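Local coordinates for putative esterase (Bacteroides intestinalis DSM 17393, PDB 5VOL), which probably hydrolyses ferulic acid esters of arabinoxylan as a calcium-binding carbohydrate esterase of family 1, at residues P45-L50 and A134-S139. Numbering follows the deposited sequence.
Sequences PVLYLL and AIAGLS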
loop_
_atom_site.group_PDB
_atom_site.type_symbol
_atom_site.label_atom_id
_atom_site.label_comp_id
_atom_site.label_asym_id
_atom_site.label_seq_id
_atom_site.Cartn_x
_atom_site.Cartn_y
_atom_site.Cartn_z
ATOM N N PRO C 45 -16.537 21.264 4.847
ATOM C CA PRO C 45 -15.165 21.746 4.974
ATOM C C PRO C 45 -14.592 22.051 3.589
ATOM O O PRO C 45 -15.210 21.719 2.576
ATOM C CB PRO C 45 -14.425 20.586 5.654
ATOM C CG PRO C 45 -15.328 19.416 5.560
ATOM C CD PRO C 45 -16.714 19.895 5.374
ATOM N N VAL C 46 -13.435 22.700 3.550
ATOM C CA VAL C 46 -12.821 23.037 2.279
ATOM C C VAL C 46 -11.332 22.734 2.295
ATOM O O VAL C 46 -10.642 22.924 3.306
ATOM C CB VAL C 46 -13.044 24.531 1.896
ATOM C CG1 VAL C 46 -12.344 25.447 2.881
ATOM C CG2 VAL C 46 -12.540 24.789 0.476
ATOM N N LEU C 47 -10.863 22.220 1.163
ATOM C CA LEU C 47 -9.447 22.057 0.904
ATOM C C LEU C 47 -9.047 22.955 -0.275
ATOM O O LEU C 47 -9.577 22.811 -1.381
ATOM C CB LEU C 47 -9.103 20.589 0.582
ATOM C CG LEU C 47 -7.669 20.340 0.100
ATOM C CD1 LEU C 47 -6.677 20.634 1.213
ATOM C CD2 LEU C 47 -7.500 18.889 -0.396
ATOM N N TYR C 48 -8.113 23.873 -0.037
ATOM C CA TYR C 48 -7.506 24.625 -1.133
ATOM C C TYR C 48 -6.363 23.787 -1.691
ATOM O O TYR C 48 -5.432 23.431 -0.984
ATOM C CB TYR C 48 -7.047 26.015 -0.655
ATOM C CG TYR C 48 -8.248 26.851 -0.276
ATOM C CD1 TYR C 48 -8.948 27.565 -1.247
ATOM C CD2 TYR C 48 -8.724 26.873 1.033
ATOM C CE1 TYR C 48 -10.079 28.298 -0.920
ATOM C CE2 TYR C 48 -9.852 27.597 1.367
ATOM C CZ TYR C 48 -10.519 28.315 0.389
ATOM O OH TYR C 48 -11.649 29.032 0.713
ATOM N N LEU C 49 -6.461 23.434 -2.960
ATOM C CA LEU C 49 -5.479 22.540 -3.561
ATOM C C LEU C 49 -4.755 23.248 -4.721
ATOM O O LEU C 49 -5.320 23.432 -5.794
ATOM C CB LEU C 49 -6.168 21.266 -4.044
ATOM C CG LEU C 49 -5.324 20.139 -4.654
ATOM C CD1 LEU C 49 -4.317 19.620 -3.636
ATOM C CD2 LEU C 49 -6.250 19.013 -5.080
ATOM N N LEU C 50 -3.495 23.589 -4.499
ATOM C CA LEU C 50 -2.765 24.512 -5.378
ATOM C C LEU C 50 -1.893 23.816 -6.427
ATOM O O LEU C 50 -1.261 22.781 -6.143
ATOM C CB LEU C 50 -1.893 25.444 -4.521
ATOM C CG LEU C 50 -2.570 26.147 -3.339
ATOM C CD1 LEU C 50 -1.587 27.088 -2.628
ATOM C CD2 LEU C 50 -3.837 26.919 -3.759
ATOM N N ALA C 134 -8.451 23.507 5.080
ATOM C CA ALA C 134 -7.119 22.932 4.931
ATOM C C ALA C 134 -6.490 23.410 3.626
ATOM O O ALA C 134 -7.173 23.942 2.759
ATOM C CB ALA C 134 -7.182 21.380 4.985
ATOM N N ILE C 135 -5.187 23.218 3.483
ATOM C CA ILE C 135 -4.527 23.628 2.256
ATOM C C ILE C 135 -3.399 22.665 1.890
ATOM O O ILE C 135 -2.717 22.118 2.759
ATOM C CB ILE C 135 -4.002 25.098 2.382
ATOM C CG1 ILE C 135 -3.491 25.633 1.049
ATOM C CG2 ILE C 135 -2.951 25.233 3.474
ATOM C CD1 ILE C 135 -3.299 27.173 1.088
ATOM N N ALA C 136 -3.244 22.427 0.595
ATOM C CA ALA C 136 -2.227 21.512 0.076
ATOM C C ALA C 136 -1.837 21.983 -1.312
ATOM O O ALA C 136 -2.577 22.741 -1.934
ATOM C CB ALA C 136 -2.765 20.081 0.026
ATOM N N GLY C 137 -0.694 21.532 -1.815
ATOM C CA GLY C 137 -0.333 21.832 -3.188
ATOM C C GLY C 137 0.940 21.132 -3.587
ATOM O O GLY C 137 1.650 20.617 -2.720
ATOM N N LEU C 138 1.236 21.134 -4.891
ATOM C CA LEU C 138 2.468 20.553 -5.405
ATOM C C LEU C 138 3.454 21.618 -5.880
ATOM O O LEU C 138 3.056 22.672 -6.390
ATOM C CB LEU C 138 2.165 19.577 -6.553
ATOM C CG LEU C 138 1.679 20.259 -7.837
ATOM C CD1 LEU C 138 2.793 20.340 -8.888
ATOM C CD2 LEU C 138 0.466 19.553 -8.403
ATOM N N SER C 139 4.743 21.334 -5.694
ATOM C CA SER C 139 5.822 22.203 -6.169
ATOM C C SER C 139 5.685 23.634 -5.661
ATOM O O SER C 139 5.713 23.874 -4.454
ATOM C CB SER C 139 5.865 22.196 -7.693
ATOM O OG SER C 139 7.175 22.444 -8.155
#
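L47 and L49 lean from strand 46-50 over two alanines of strand 133-138, a clear case of leucine methyls resting against small CB methyls on a parallel pair of strands within a mixed sheet. With CG anti to the backbone N (chi1 172°), L47 brings CD1 between the two methyls, 3.9 Å from A134 CB and 4.1 Å from A136 CB. Two residues on, L49 shares this torsion, but its CD1 meets just one methyl, A136 CB, at 4.0 Å. On the other face, Y48 CB lies 4.0 Å from I135 CG1; with CG anti to the carbonyl carbon (chi1 -66°), the ring turns its edge, at CD2, to A134 O (3.7 Å) and has V46 CG2 over one face. The extended I135 crosses L50 obliquely, CD1 to CD1 at 4.1 Å. G137, paired with L50, has no side chain to crowd L50 CB. Five backbone hydrogen bonds, such as A134 N to V46 O (2.9 Å), set this register. Beyond, S139 hydrogen-bonds H252 and fits an alpha/beta-hydrolase nucleophile elbow. Both strands lie centrally, between strands 83-87 and 158-162; helix 254-271 packs on L47, A134 and L138, helix 108-123 on Y48, whose OH bonds E121.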